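Local coordinates for pollen-specific leucine-rich repeat extensin-like protein 1 (Arabidopsis thaliana, PDB 6TME) that probably takes part in cell-wall signalling during pollen tube growth, its leucine-rich repeats likely binding peptide ligands while its extensin-like region associates with the wall, at residues A[49-54]-A[72-77]; A[56-61]-A[126-131]; A[302-307]-A[322-327]. One frame throughout, in Å; residues are numbered along the deposited sequence.

Contact 1. Residues A[49-54]-A[72-77]; sequences IALQAW and PDVCSY
Leu51 and Gln52, adjacent on helix 43-56, meet the side chain of Tyr77 in two different ways, one apolar and one polar. The apolar part belongs to Leu51: its CD1 lies 3.7 Å from Tyr77 CD2 and 3.9 Å from Val74 CG1, wedging that methyl between a valine branch and the ring. Leu51 and Tyr77 run past each other in opposite senses, which also brings Leu51 CB to within 4.0 Å of Tyr77 CE2. Within its own segment the ring is backed by Val74, whose CA sits 3.8 Å above one face near the rim, and the turn there is tightened by the bond from Tyr77 N to Val74 O (2.9 Å).

The polar part is a single hydrogen bond. Gln52 NE2 donates a hydrogen bond to Tyr77 OH at 3.0 Å, moderately bent at 142°. The bend of the glutamine chain at chi2 (-57°) swings the amide to the phenol end, where OH lies almost in the amide plane and that plane stands perpendicular to the ring. Both ends have a further, stronger partner: NE2 binds Trp69 O, OH binds Gly71 O, and Trp69 stacks on Tyr77.

Together with the Cys75-Cys82 disulfide, this packing of a helix on a short 3-10 turn is characteristic of the N-terminal capping domain of plant leucine-rich repeat proteins.

Contact 2. Residues A[56-61]-A[126-131]; sequences KAFYSD and NRFCGV. With SO4 (sulfate ion), chain L.
Arg127 and Phe128, neighbours on strand 127-130, each reach one residue of the other segment, Ser60 and Phe58 respectively, so that a polar and an apolar contact follow one another along the chain.

Just ahead of them the side chain of Asn126 is hydrogen-bonded to Ile104 N, Leu99 O and Val123 O, in the manner of the inward asparagine of a leucine-rich repeat, and Arg127 NH2 likewise has its stronger partner outside the two segments, in Asp103 O. At Arg127 the contact proper begins. Its NH2 donates to Ser60 OG at 3.1 Å; the bond is bent (136°), and OG lies 20° out of the guanidinium plane, at the edge of the group. A kink in the arginine chain at chi3 (-56°) turns the guanidinium to the serine. Ser60 OG in turn makes a weak bond to sulfate O2 (3.2 Å), while Asp61 N makes another weak one to sulfate O4 (3.3 Å). The ion probably comes from the crystallisation liquor, and a second sulfate lies near Arg127.

Phe128 supplies the apolar half. Its CE1 comes to 3.8 Å from Phe58 CE1, which approaches the edge of the Phe128 ring in its plane, and the two side chains are set obliquely. Trp54 meets both rings, edge-to-face with Phe58, and closes the aromatic cluster.

Tyr59 and Ser60 of the partner segment both bond to the backbone of Phe105, a classic beta bulge that sets 56-61 beside strand 105-106. Strands 105-106, 127-130 and 151-153 form a short parallel sheet. Such a second sheet, following the strand-and-asparagine turn of each repeat, is the hallmark of plant-specific leucine-rich repeats, here bordered by the N-terminal cap.

Contact 3. Residues A[302-307]-A[322-327]; sequences ICKLPK and AQSCVP. With SO4 (sulfate ion), chain K.
Cys303 and Cys325 meet without any ring, amide or guanidinium side chain from the two segments between them; of the flat peptide groups, the Ser324 carbonyl brings its O to 3.8 Å from Cys303 CB. Aromatic cover comes instead from outside, where Phe311 and Phe335 touch Cys303.

The link itself is covalent, with Cys303 SG and Cys325 SG 2.1 Å apart. Its chi3 of 108° has the right-handed sense and is somewhat wider than a right angle. In both cysteines SG stands anti to the carbonyl carbon, and the bridge draws the two CA atoms to 5.4 Å. Cys303 ends helix 300-303, whereas Cys325 belongs to a 3-10 turn.

Beside the disulfide, Lys304 lays its aliphatic chain along Ser324, with CD 3.6 Å from Ser324 OG. Beyond CD the chain bends at chi3 and carries NZ to a sulfate, to whose O4 it makes a weak bond. Sulfate O2 is gripped more firmly by Ser324, from N at 3.0 Å (147°) and from OG at 3.1 Å. Lying at the start of the 3-10 turn, the anion may also be favoured by the turn dipole, though it is probably a crystallisation component.

A disulfide joining the end of helix 300-303 to the 3-10 turn after strand 317-321, on the flank of the parallel strands, fits the C-terminal part of a leucine-rich repeat solenoid.

Overall arrangement
From the N terminus the chain runs through helix 43-56, which carries the first segment of contact 1 and leads into that of contact 2. Contact 1 closes a short loop from that helix to the turn before strand 80-85, within the N-terminal cap. Contact 2 starts just after the helix and closes a longer loop onto strand 127-130, so the two cross: 56-61 lies between the segments of contact 1, and 126-131 lies beyond both. They also touch, Trp54 CZ2 being 3.5 Å from Phe128 CZ. Contact 3 follows in series, its centre about 58 and 50 Å from those of contacts 1 and 2, and ties a short helix end to a 3-10 turn near the solenoid's opposite end.

Contact 1. Residues A[49-54]-A[72-77]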
loop_
_atom_site.group_PDB
_atom_site.type_symbol
_atom_site.label_atom_id
_atom_site.label_comp_id
_atom_site.label_asym_id
_atom_site.label_seq_id
_atom_site.Cartn_x
_atom_site.Cartn_y
_atom_site.Cartn_z
ATOM N N ILE A 49 24.946 -6.884 20.594
ATOM C CA ILE A 49 24.029 -6.766 21.726
ATOM C C ILE A 49 22.576 -6.675 21.242
ATOM O O ILE A 49 21.685 -7.376 21.746
ATOM C CB ILE A 49 24.432 -5.553 22.585
ATOM C CG1 ILE A 49 25.780 -5.817 23.281
ATOM C CG2 ILE A 49 23.321 -5.195 23.595
ATOM C CD1 ILE A 49 26.504 -4.528 23.791
ATOM N N ALA A 50 22.324 -5.821 20.242
ATOM C CA ALA A 50 20.999 -5.714 19.635
ATOM C C ALA A 50 20.468 -7.067 19.185
ATOM O O ALA A 50 19.326 -7.442 19.501
ATOM C CB ALA A 50 21.044 -4.753 18.448
ATOM N N LEU A 51 21.285 -7.820 18.445
ATOM C CA LEU A 51 20.763 -9.046 17.851
ATOM C C LEU A 51 20.584 -10.129 18.899
ATOM O O LEU A 51 19.651 -10.932 18.803
ATOM C CB LEU A 51 21.669 -9.529 16.725
ATOM C CG LEU A 51 21.704 -8.603 15.512
ATOM C CD1 LEU A 51 22.924 -8.939 14.625
ATOM C CD2 LEU A 51 20.393 -8.638 14.725
ATOM N N GLN A 52 21.466 -10.169 19.908
ATOM C CA GLN A 52 21.286 -11.137 20.989
ATOM C C GLN A 52 20.080 -10.781 21.859
ATOM O O GLN A 52 19.381 -11.681 22.341
ATOM C CB GLN A 52 22.555 -11.255 21.856
ATOM C CG GLN A 52 23.743 -11.997 21.200
ATOM C CD GLN A 52 23.372 -13.405 20.756
ATOM O OE1 GLN A 52 22.647 -14.102 21.452
ATOM N NE2 GLN A 52 23.865 -13.825 19.594
ATOM N N ALA A 53 19.824 -9.483 22.088
ATOM C CA ALA A 53 18.602 -9.122 22.802
ATOM C C ALA A 53 17.368 -9.532 22.002
ATOM O O ALA A 53 16.360 -9.947 22.582
ATOM C CB ALA A 53 18.575 -7.625 23.104
ATOM N N TRP A 54 17.445 -9.467 20.668
ATOM C CA TRP A 54 16.308 -9.848 19.832
ATOM C C TRP A 54 16.076 -11.356 19.876
ATOM O O TRP A 54 14.938 -11.817 20.063
ATOM C CB TRP A 54 16.531 -9.367 18.396
ATOM C CG TRP A 54 15.273 -9.221 17.589
ATOM C CD1 TRP A 54 13.982 -9.336 18.039
ATOM C CD2 TRP A 54 15.183 -8.938 16.185
ATOM N NE1 TRP A 54 13.103 -9.152 17.001
ATOM C CE2 TRP A 54 13.810 -8.897 15.854
ATOM C CE3 TRP A 54 16.132 -8.731 15.172
ATOM C CZ2 TRP A 54 13.361 -8.655 14.551
ATOM C CZ3 TRP A 54 15.688 -8.477 13.878
ATOM C CH2 TRP A 54 14.313 -8.441 13.577
ATOM N N PRO A 72 30.573 -13.115 18.026
ATOM C CA PRO A 72 30.613 -11.691 17.667
ATOM C C PRO A 72 30.716 -11.399 16.175
ATOM O O PRO A 72 30.761 -10.220 15.800
ATOM C CB PRO A 72 31.873 -11.210 18.399
ATOM C CG PRO A 72 32.781 -12.409 18.314
ATOM C CD PRO A 72 31.884 -13.615 18.467
ATOM N N ASP A 73 30.764 -12.410 15.306
ATOM C CA ASP A 73 30.710 -12.180 13.859
ATOM C C ASP A 73 29.258 -11.997 13.387
ATOM O O ASP A 73 28.663 -12.852 12.725
ATOM C CB ASP A 73 31.384 -13.328 13.129
ATOM C CG ASP A 73 31.546 -13.050 11.651
ATOM O OD1 ASP A 73 31.392 -11.868 11.256
ATOM O OD2 ASP A 73 31.806 -14.014 10.893
ATOM N N VAL A 74 28.696 -10.825 13.703
ATOM C CA VAL A 74 27.287 -10.564 13.384
ATOM C C VAL A 74 27.012 -10.657 11.881
ATOM O O VAL A 74 25.917 -11.071 11.467
ATOM C CB VAL A 74 26.848 -9.192 13.944
ATOM C CG1 VAL A 74 26.702 -9.259 15.442
ATOM C CG2 VAL A 74 27.835 -8.100 13.557
ATOM N N CYS A 75 27.992 -10.296 11.050
ATOM C CA CYS A 75 27.802 -10.277 9.607
ATOM C C CYS A 75 27.508 -11.650 9.029
ATOM O O CYS A 75 26.951 -11.741 7.927
ATOM C CB CYS A 75 29.044 -9.668 8.940
ATOM S SG CYS A 75 29.262 -7.928 9.370
ATOM N N SER A 76 27.856 -12.707 9.742
ATOM C CA SER A 76 27.555 -14.051 9.293
ATOM C C SER A 76 26.214 -14.570 9.805
ATOM O O SER A 76 25.796 -15.663 9.396
ATOM C CB SER A 76 28.685 -14.995 9.725
ATOM O OG SER A 76 28.852 -14.923 11.129
ATOM N N TYR A 77 25.540 -13.830 10.696
ATOM C CA TYR A 77 24.183 -14.187 11.117
ATOM C C TYR A 77 23.225 -14.242 9.929
ATOM O O TYR A 77 23.230 -13.363 9.063
ATOM C CB TYR A 77 23.633 -13.171 12.122
ATOM C CG TYR A 77 24.224 -13.189 13.491
ATOM C CD1 TYR A 77 25.428 -13.848 13.762
ATOM C CD2 TYR A 77 23.581 -12.547 14.528
ATOM C CE1 TYR A 77 25.964 -13.861 15.039
ATOM C CE2 TYR A 77 24.095 -12.545 15.803
ATOM C CZ TYR A 77 25.291 -13.211 16.059
ATOM O OH TYR A 77 25.799 -13.205 17.346
#

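Contact 2. Residues A[56-61]-A[126-131]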
loop_
_atom_site.group_PDB
_atom_site.type_symbol
_atom_site.label_atom_id
_atom_site.label_comp_id
_atom_site.label_asym_id
_atom_site.label_seq_id
_atom_site.Cartn_x
_atom_site.Cartn_y
_atom_site.Cartn_z
ATOM N N LYS A 56 16.841 -13.404 22.241
ATOM C CA LYS A 56 16.206 -13.746 23.519
ATOM C C LYS A 56 14.688 -13.616 23.447
ATOM O O LYS A 56 13.971 -14.397 24.082
ATOM C CB LYS A 56 16.735 -12.871 24.653
ATOM C CG LYS A 56 18.121 -13.235 25.137
ATOM C CD LYS A 56 18.449 -12.407 26.384
ATOM C CE LYS A 56 19.813 -12.751 26.977
ATOM N NZ LYS A 56 20.035 -11.984 28.246
ATOM N N ALA A 57 14.179 -12.662 22.662
ATOM C CA ALA A 57 12.737 -12.487 22.494
ATOM C C ALA A 57 12.121 -13.421 21.460
ATOM O O ALA A 57 10.920 -13.331 21.240
ATOM C CB ALA A 57 12.415 -11.042 22.110
ATOM N N PHE A 58 12.883 -14.313 20.825
ATOM C CA PHE A 58 12.302 -15.238 19.851
ATOM C C PHE A 58 11.672 -16.408 20.600
ATOM O O PHE A 58 12.378 -17.303 21.069
ATOM C CB PHE A 58 13.355 -15.747 18.872
ATOM C CG PHE A 58 13.870 -14.707 17.926
ATOM C CD1 PHE A 58 13.322 -13.421 17.907
ATOM C CD2 PHE A 58 14.885 -15.023 17.029
ATOM C CE1 PHE A 58 13.787 -12.457 17.022
ATOM C CE2 PHE A 58 15.375 -14.060 16.144
ATOM C CZ PHE A 58 14.822 -12.773 16.141
ATOM N N TYR A 59 10.339 -16.418 20.717
ATOM C CA TYR A 59 9.692 -17.548 21.386
ATOM C C TYR A 59 9.634 -18.767 20.483
ATOM O O TYR A 59 9.767 -19.905 20.948
ATOM C CB TYR A 59 8.279 -17.178 21.845
ATOM N N SER A 60 9.402 -18.562 19.197
ATOM C CA SER A 60 9.317 -19.692 18.292
ATOM C C SER A 60 9.910 -19.294 16.952
ATOM O O SER A 60 9.540 -18.266 16.379
ATOM C CB SER A 60 7.867 -20.151 18.123
ATOM O OG SER A 60 7.696 -20.744 16.862
ATOM N N ASP A 61 10.833 -20.112 16.463
ATOM C CA ASP A 61 11.562 -19.854 15.224
ATOM C C ASP A 61 11.472 -21.133 14.406
ATOM O O ASP A 61 12.369 -21.981 14.456
ATOM C CB ASP A 61 13.008 -19.462 15.520
ATOM C CG ASP A 61 13.807 -19.169 14.274
ATOM O OD1 ASP A 61 13.242 -19.215 13.160
ATOM O OD2 ASP A 61 15.013 -18.892 14.424
ATOM N N ASN A 126 6.155 -12.678 9.416
ATOM C CA ASN A 126 6.587 -13.258 10.681
ATOM C C ASN A 126 5.428 -13.150 11.660
ATOM O O ASN A 126 4.325 -12.731 11.303
ATOM C CB ASN A 126 7.850 -12.574 11.201
ATOM C CG ASN A 126 9.101 -13.057 10.484
ATOM O OD1 ASN A 126 9.692 -14.085 10.855
ATOM N ND2 ASN A 126 9.488 -12.348 9.435
ATOM N N ARG A 127 5.674 -13.522 12.905
ATOM C CA ARG A 127 4.640 -13.337 13.915
ATOM C C ARG A 127 5.157 -12.414 15.001
ATOM O O ARG A 127 5.075 -12.731 16.194
ATOM C CB ARG A 127 4.200 -14.684 14.480
ATOM C CG ARG A 127 3.379 -15.497 13.478
ATOM C CD ARG A 127 3.246 -16.943 13.908
ATOM N NE ARG A 127 4.572 -17.523 14.095
ATOM C CZ ARG A 127 4.795 -18.661 14.735
ATOM N NH1 ARG A 127 3.769 -19.319 15.252
ATOM N NH2 ARG A 127 6.038 -19.124 14.869
ATOM N N PHE A 128 5.719 -11.284 14.590
ATOM C CA PHE A 128 6.219 -10.314 15.547
ATOM C C PHE A 128 5.045 -9.553 16.142
ATOM O O PHE A 128 4.191 -9.028 15.421
ATOM C CB PHE A 128 7.238 -9.376 14.899
ATOM C CG PHE A 128 8.582 -10.033 14.659
ATOM C CD1 PHE A 128 9.301 -10.583 15.723
ATOM C CD2 PHE A 128 9.109 -10.141 13.362
ATOM C CE1 PHE A 128 10.540 -11.228 15.507
ATOM C CE2 PHE A 128 10.342 -10.761 13.136
ATOM C CZ PHE A 128 11.063 -11.312 14.215
ATOM N N CYS A 129 5.006 -9.494 17.459
ATOM C CA CYS A 129 3.819 -9.044 18.147
ATOM C C CYS A 129 4.115 -7.789 18.955
ATOM O O CYS A 129 5.258 -7.500 19.316
ATOM C CB CYS A 129 3.285 -10.165 19.044
ATOM N N GLY A 130 3.061 -7.045 19.246
ATOM C CA GLY A 130 3.202 -5.893 20.104
ATOM C C GLY A 130 3.346 -4.617 19.312
ATOM O O GLY A 130 2.665 -4.442 18.303
ATOM N N VAL A 131 4.228 -3.722 19.752
ATOM C CA VAL A 131 4.361 -2.415 19.134
ATOM C C VAL A 131 5.776 -2.251 18.577
ATOM O O VAL A 131 6.685 -3.017 18.883
ATOM C CB VAL A 131 4.034 -1.293 20.130
ATOM C CG1 VAL A 131 2.629 -1.486 20.688
ATOM C CG2 VAL A 131 5.061 -1.291 21.239
HETATM S S SO4 L . 9.331 -24.010 17.513
HETATM O O1 SO4 L . 9.658 -25.401 17.824
HETATM O O2 SO4 L . 8.194 -23.590 18.334
HETATM O O3 SO4 L . 8.988 -23.916 16.095
HETATM O O4 SO4 L . 10.488 -23.160 17.807
#

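Contact 3. Residues A[302-307]-A[322-327]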
loop_
_atom_site.group_PDB
_atom_site.type_symbol
_atom_site.label_atom_id
_atom_site.label_comp_id
_atom_site.label_asym_id
_atom_site.label_seq_id
_atom_site.Cartn_x
_atom_site.Cartn_y
_atom_site.Cartn_z
ATOM N N ILE A 302 -15.777 7.860 -20.491
ATOM C CA ILE A 302 -14.989 7.030 -19.599
ATOM C C ILE A 302 -14.619 5.702 -20.251
ATOM O O ILE A 302 -13.463 5.281 -20.217
ATOM C CB ILE A 302 -15.780 6.826 -18.289
ATOM C CG1 ILE A 302 -15.924 8.167 -17.564
ATOM C CG2 ILE A 302 -15.140 5.775 -17.422
ATOM C CD1 ILE A 302 -17.024 8.207 -16.537
ATOM N N CYS A 303 -15.587 5.044 -20.887
ATOM C CA CYS A 303 -15.378 3.706 -21.420
ATOM C C CYS A 303 -14.437 3.669 -22.616
ATOM O O CYS A 303 -13.964 2.581 -22.969
ATOM C CB CYS A 303 -16.720 3.081 -21.788
ATOM S SG CYS A 303 -17.801 2.841 -20.336
ATOM N N LYS A 304 -14.128 4.813 -23.235
ATOM C CA LYS A 304 -13.197 4.820 -24.356
ATOM C C LYS A 304 -11.849 5.436 -23.999
ATOM O O LYS A 304 -11.075 5.780 -24.895
ATOM C CB LYS A 304 -13.834 5.505 -25.562
ATOM C CG LYS A 304 -14.727 4.501 -26.284
ATOM C CD LYS A 304 -15.785 5.078 -27.209
ATOM C CE LYS A 304 -15.206 5.818 -28.389
ATOM N NZ LYS A 304 -16.174 5.779 -29.524
ATOM N N LEU A 305 -11.549 5.558 -22.706
ATOM C CA LEU A 305 -10.219 5.968 -22.284
ATOM C C LEU A 305 -9.175 5.024 -22.883
ATOM O O LEU A 305 -9.396 3.810 -22.945
ATOM C CB LEU A 305 -10.134 5.984 -20.760
ATOM C CG LEU A 305 -10.837 7.150 -20.043
ATOM C CD1 LEU A 305 -11.083 6.842 -18.576
ATOM C CD2 LEU A 305 -10.054 8.447 -20.168
ATOM N N PRO A 306 -8.034 5.547 -23.339
ATOM C CA PRO A 306 -7.169 4.762 -24.247
ATOM C C PRO A 306 -6.476 3.565 -23.615
ATOM O O PRO A 306 -6.269 2.555 -24.299
ATOM C CB PRO A 306 -6.145 5.800 -24.717
ATOM C CG PRO A 306 -6.114 6.812 -23.597
ATOM C CD PRO A 306 -7.527 6.911 -23.119
ATOM N N LYS A 307 -6.064 3.647 -22.352
ATOM C CA LYS A 307 -5.369 2.530 -21.729
ATOM C C LYS A 307 -6.283 1.699 -20.841
ATOM O O LYS A 307 -5.830 0.702 -20.261
ATOM C CB LYS A 307 -4.157 3.038 -20.937
ATOM C CG LYS A 307 -3.039 3.554 -21.870
ATOM C CD LYS A 307 -1.874 4.162 -21.090
ATOM C CE LYS A 307 -1.232 3.130 -20.151
ATOM N NZ LYS A 307 -0.334 3.726 -19.113
ATOM N N ALA A 322 -23.372 3.737 -22.014
ATOM C CA ALA A 322 -23.027 3.814 -23.423
ATOM C C ALA A 322 -22.820 2.418 -24.009
ATOM O O ALA A 322 -22.474 1.463 -23.305
ATOM C CB ALA A 322 -21.766 4.663 -23.607
ATOM N N GLN A 323 -23.033 2.304 -25.322
ATOM C CA GLN A 323 -22.855 1.014 -25.984
ATOM C C GLN A 323 -21.417 0.527 -25.874
ATOM O O GLN A 323 -21.170 -0.682 -25.806
ATOM C CB GLN A 323 -23.264 1.105 -27.457
ATOM C CG GLN A 323 -24.653 1.689 -27.688
ATOM C CD GLN A 323 -25.075 1.649 -29.150
ATOM O OE1 GLN A 323 -24.371 1.093 -29.999
ATOM N NE2 GLN A 323 -26.229 2.242 -29.448
ATOM N N SER A 324 -20.462 1.438 -25.856
ATOM C CA SER A 324 -19.078 1.012 -25.717
ATOM C C SER A 324 -18.720 0.622 -24.288
ATOM O O SER A 324 -17.600 0.165 -24.061
ATOM C CB SER A 324 -18.140 2.105 -26.224
ATOM O OG SER A 324 -18.394 3.324 -25.553
ATOM N N CYS A 325 -19.640 0.765 -23.334
ATOM C CA CYS A 325 -19.465 0.279 -21.965
ATOM C C CYS A 325 -20.001 -1.123 -21.754
ATOM O O CYS A 325 -19.950 -1.621 -20.626
ATOM C CB CYS A 325 -20.185 1.184 -20.966
ATOM S SG CYS A 325 -19.727 2.869 -21.093
ATOM N N VAL A 326 -20.550 -1.748 -22.784
ATOM C CA VAL A 326 -21.315 -2.975 -22.579
ATOM C C VAL A 326 -20.344 -4.149 -22.495
ATOM O O VAL A 326 -19.474 -4.294 -23.370
ATOM C CB VAL A 326 -22.332 -3.165 -23.704
ATOM C CG1 VAL A 326 -23.055 -4.513 -23.583
ATOM C CG2 VAL A 326 -23.342 -2.040 -23.661
ATOM N N PRO A 327 -20.440 -4.973 -21.465
ATOM C CA PRO A 327 -19.581 -6.156 -21.391
ATOM C C PRO A 327 -19.886 -7.100 -22.547
ATOM O O PRO A 327 -20.990 -7.113 -23.096
ATOM C CB PRO A 327 -19.936 -6.780 -20.033
ATOM C CG PRO A 327 -20.689 -5.676 -19.265
ATOM C CD PRO A 327 -21.369 -4.862 -20.323
HETATM S S SO4 K . -20.357 4.641 -28.461
HETATM O O1 SO4 K . -19.789 3.553 -29.260
HETATM O O2 SO4 K . -20.882 4.110 -27.205
HETATM O O3 SO4 K . -21.449 5.261 -29.209
HETATM O O4 SO4 K . -19.329 5.643 -28.188
#